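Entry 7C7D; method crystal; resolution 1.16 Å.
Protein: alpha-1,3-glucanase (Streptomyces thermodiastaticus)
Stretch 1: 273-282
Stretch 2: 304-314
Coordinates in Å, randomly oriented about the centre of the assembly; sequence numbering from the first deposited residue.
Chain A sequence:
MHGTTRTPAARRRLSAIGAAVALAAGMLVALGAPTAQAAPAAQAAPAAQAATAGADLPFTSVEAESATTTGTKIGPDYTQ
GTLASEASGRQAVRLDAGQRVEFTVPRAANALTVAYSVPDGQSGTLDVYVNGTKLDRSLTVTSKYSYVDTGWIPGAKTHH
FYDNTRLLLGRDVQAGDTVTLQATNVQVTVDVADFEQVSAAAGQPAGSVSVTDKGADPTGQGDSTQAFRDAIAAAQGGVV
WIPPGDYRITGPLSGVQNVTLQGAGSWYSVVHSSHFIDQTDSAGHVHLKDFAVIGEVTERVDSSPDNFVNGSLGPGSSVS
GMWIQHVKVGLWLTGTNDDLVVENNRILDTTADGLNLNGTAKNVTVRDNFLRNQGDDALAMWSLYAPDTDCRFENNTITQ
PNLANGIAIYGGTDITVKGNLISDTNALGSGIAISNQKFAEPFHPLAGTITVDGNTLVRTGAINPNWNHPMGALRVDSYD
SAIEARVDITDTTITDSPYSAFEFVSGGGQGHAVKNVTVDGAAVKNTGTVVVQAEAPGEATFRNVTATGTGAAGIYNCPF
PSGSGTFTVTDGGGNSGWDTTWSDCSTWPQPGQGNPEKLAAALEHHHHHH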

# COMPACT_ATOMS: atom_id res chain seq x y z
N SER A 273 6.82 -17.86 6.88
CA SER A 273 7.36 -17.29 8.10
C SER A 273 6.56 -16.05 8.47
O SER A 273 6.16 -15.29 7.59
CB SER A 273 8.82 -16.87 7.89
OG SER A 273 9.37 -16.37 9.09
N SER A 274 6.35 -15.87 9.77
CA SER A 274 5.76 -14.66 10.31
C SER A 274 6.77 -13.81 11.06
O SER A 274 6.38 -12.88 11.76
CB SER A 274 4.57 -15.01 11.21
OG SER A 274 3.57 -15.71 10.48
N HIS A 275 8.07 -14.10 10.92
CA HIS A 275 9.12 -13.41 11.65
C HIS A 275 10.44 -13.72 10.96
O HIS A 275 11.28 -14.44 11.51
CB HIS A 275 9.13 -13.91 13.10
CG HIS A 275 10.00 -13.12 14.03
ND1 HIS A 275 10.56 -13.67 15.16
CD2 HIS A 275 10.40 -11.82 14.01
CE1 HIS A 275 11.26 -12.75 15.80
NE2 HIS A 275 11.18 -11.61 15.12
N PHE A 276 10.61 -13.22 9.74
CA PHE A 276 11.65 -13.76 8.86
C PHE A 276 13.04 -13.21 9.19
O PHE A 276 13.94 -13.98 9.53
CB PHE A 276 11.26 -13.53 7.40
CG PHE A 276 12.26 -14.07 6.42
CD1 PHE A 276 12.53 -15.43 6.36
CD2 PHE A 276 12.94 -13.22 5.57
CE1 PHE A 276 13.44 -15.93 5.45
CE2 PHE A 276 13.86 -13.71 4.66
CZ PHE A 276 14.12 -15.07 4.60
N ILE A 277 13.23 -11.90 9.07
CA ILE A 277 14.48 -11.25 9.44
C ILE A 277 14.18 -10.24 10.53
O ILE A 277 13.27 -9.42 10.38
CB ILE A 277 15.17 -10.58 8.23
CG1 ILE A 277 15.72 -11.65 7.28
CG2 ILE A 277 16.28 -9.63 8.69
CD1 ILE A 277 16.13 -11.09 5.92
N ASP A 278 14.94 -10.30 11.63
CA ASP A 278 14.75 -9.37 12.74
C ASP A 278 16.12 -9.09 13.33
O ASP A 278 16.71 -9.95 14.00
CB ASP A 278 13.80 -9.98 13.77
CG ASP A 278 13.37 -9.00 14.85
OD1 ASP A 278 13.91 -7.88 14.91
OD2 ASP A 278 12.49 -9.37 15.66
N GLN A 279 16.66 -7.89 13.07
CA GLN A 279 17.99 -7.56 13.53
C GLN A 279 18.11 -6.05 13.61
O GLN A 279 17.60 -5.34 12.73
CB GLN A 279 19.05 -8.13 12.58
CG GLN A 279 18.86 -7.73 11.12
CD GLN A 279 19.77 -8.48 10.18
OE1 GLN A 279 20.21 -9.59 10.47
NE2 GLN A 279 20.09 -7.86 9.05
N THR A 280 18.76 -5.56 14.65
CA THR A 280 18.88 -4.12 14.83
C THR A 280 19.98 -3.52 13.98
O THR A 280 19.98 -2.30 13.76
CB THR A 280 19.11 -3.77 16.30
OG1 THR A 280 20.28 -4.45 16.76
CG2 THR A 280 17.92 -4.19 17.15
N ASP A 281 20.90 -4.34 13.48
CA ASP A 281 22.01 -3.80 12.73
C ASP A 281 22.56 -4.89 11.82
O ASP A 281 22.27 -6.08 12.00
CB ASP A 281 23.08 -3.24 13.67
CG ASP A 281 24.10 -2.40 12.96
OD1 ASP A 281 25.30 -2.62 13.20
OD2 ASP A 281 23.71 -1.53 12.14
N SER A 282 23.32 -4.46 10.82
CA SER A 282 23.88 -5.36 9.82
C SER A 282 24.99 -4.63 9.09
O SER A 282 24.91 -3.42 8.87
CB SER A 282 22.80 -5.78 8.82
OG SER A 282 23.35 -6.37 7.66
N SER A 304 4.45 -6.95 18.74
CA SER A 304 5.08 -8.17 18.24
C SER A 304 5.66 -7.93 16.85
O SER A 304 4.96 -7.42 15.97
CB SER A 304 4.06 -9.30 18.18
OG SER A 304 4.72 -10.55 18.03
N PRO A 305 6.93 -8.30 16.61
CA PRO A 305 7.58 -8.05 15.31
C PRO A 305 7.21 -9.10 14.27
O PRO A 305 8.06 -9.80 13.74
CB PRO A 305 9.06 -8.10 15.68
CG PRO A 305 9.12 -9.13 16.78
CD PRO A 305 7.87 -8.89 17.59
N ASP A 306 5.91 -9.20 13.97
CA ASP A 306 5.39 -10.28 13.12
C ASP A 306 5.53 -9.92 11.64
O ASP A 306 4.56 -9.92 10.88
CB ASP A 306 3.93 -10.55 13.44
CG ASP A 306 3.69 -10.83 14.90
OD1 ASP A 306 4.56 -11.45 15.55
OD2 ASP A 306 2.60 -10.45 15.39
N ASN A 307 6.76 -9.66 11.24
CA ASN A 307 7.05 -8.93 10.01
C ASN A 307 7.95 -9.75 9.10
O ASN A 307 8.59 -10.72 9.51
CB ASN A 307 7.73 -7.61 10.37
CG ASN A 307 6.87 -6.76 11.29
OD1 ASN A 307 5.65 -6.86 11.26
ND2 ASN A 307 7.50 -5.90 12.09
N PHE A 308 8.01 -9.35 7.82
CA PHE A 308 8.98 -9.94 6.90
C PHE A 308 10.39 -9.44 7.21
O PHE A 308 11.30 -10.24 7.46
CB PHE A 308 8.53 -9.70 5.45
CG PHE A 308 9.64 -9.63 4.42
CD1 PHE A 308 10.50 -10.71 4.21
CD2 PHE A 308 9.80 -8.50 3.64
CE1 PHE A 308 11.51 -10.64 3.24
CE2 PHE A 308 10.79 -8.43 2.67
CZ PHE A 308 11.65 -9.49 2.46
N VAL A 309 10.59 -8.12 7.25
CA VAL A 309 11.85 -7.53 7.70
C VAL A 309 11.55 -6.60 8.86
O VAL A 309 10.65 -5.76 8.79
CB VAL A 309 12.57 -6.77 6.57
CG1 VAL A 309 13.76 -6.01 7.13
CG2 VAL A 309 13.00 -7.74 5.49
N ASN A 310 12.31 -6.77 9.95
CA ASN A 310 12.19 -5.94 11.14
C ASN A 310 13.58 -5.45 11.49
O ASN A 310 14.42 -6.24 11.92
CB ASN A 310 11.60 -6.75 12.28
CG ASN A 310 11.10 -5.89 13.41
OD1 ASN A 310 10.05 -5.27 13.30
ND2 ASN A 310 11.84 -5.86 14.51
N GLY A 311 13.81 -4.15 11.33
CA GLY A 311 15.07 -3.56 11.72
C GLY A 311 15.92 -3.09 10.56
O GLY A 311 15.47 -2.31 9.70
N SER A 312 17.16 -3.57 10.50
CA SER A 312 18.18 -3.00 9.63
C SER A 312 18.71 -4.05 8.66
O SER A 312 19.12 -5.14 9.08
CB SER A 312 19.33 -2.45 10.48
OG SER A 312 20.47 -2.21 9.69
N LEU A 313 18.75 -3.69 7.38
CA LEU A 313 19.43 -4.48 6.37
C LEU A 313 20.82 -3.95 6.06
O LEU A 313 21.51 -4.49 5.19
CB LEU A 313 18.60 -4.54 5.08
CG LEU A 313 17.26 -5.26 5.21
CD1 LEU A 313 16.49 -5.16 3.90
CD2 LEU A 313 17.46 -6.71 5.62
N GLY A 314 21.26 -2.91 6.78
CA GLY A 314 22.57 -2.35 6.59
C GLY A 314 22.68 -1.53 5.32
O GLY A 314 21.72 -1.38 4.57
O HOH W 1 7.96 -12.98 7.77
O HOH W 2 5.05 -13.84 14.56
O HOH W 3 10.62 -9.81 11.30

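Strands 277-279 and 309-311 run parallel, their axes 4° apart and 4.7 Å at closest approach. The hydrogen bonds alternate between the strands as a parallel ladder requires: Ile-277 N donates to Phe-308 O (3.0 Å), Asn-310 N to Ile-277 O (2.9 Å), Gln-279 N to Asn-310 O (3.0 Å) and Ser-312 N to Gln-279 O (2.9 Å). Before the strands, Phe-276 N reaches Asn-307 O at a longer 3.2 Å, with an N-H...O angle of 159°.

Side-chain polar bonds add to the ladder. Asp-278 and Asn-310 are bridge partners on the same sheet face, so Asn-310 ND2 can donate to Asp-278 OD1 (2.9 Å, 159°). Within stretch 1, His-275 NE2 donates to the other carboxylate oxygen, Asp-278 OD2, at 2.7 Å (172°). At the C-terminal end of the ladder, Gln-279 NE2 donates to Ser-312 O (2.9 Å, 161°), tying side chain to backbone.

Apolar side chains also meet. The Phe-276 and Phe-308 rings meet rim to rim, planes 16° apart and centroids 6.0 Å apart, with CD2 of Phe-276 3.8 Å from CD1 of Phe-308. Ile-277 CG2 lies 4.4 Å from Leu-313 CD2.

At Gly-311, an ideal CB would lie 1.9 Å from Gln-279 O, a clash, and the backbone angles (112°/-126°) independently call for glycine.

Water 3 joins the stretches by donating to Ile-277 O (2.8 Å) and Asn-307 O (2.9 Å).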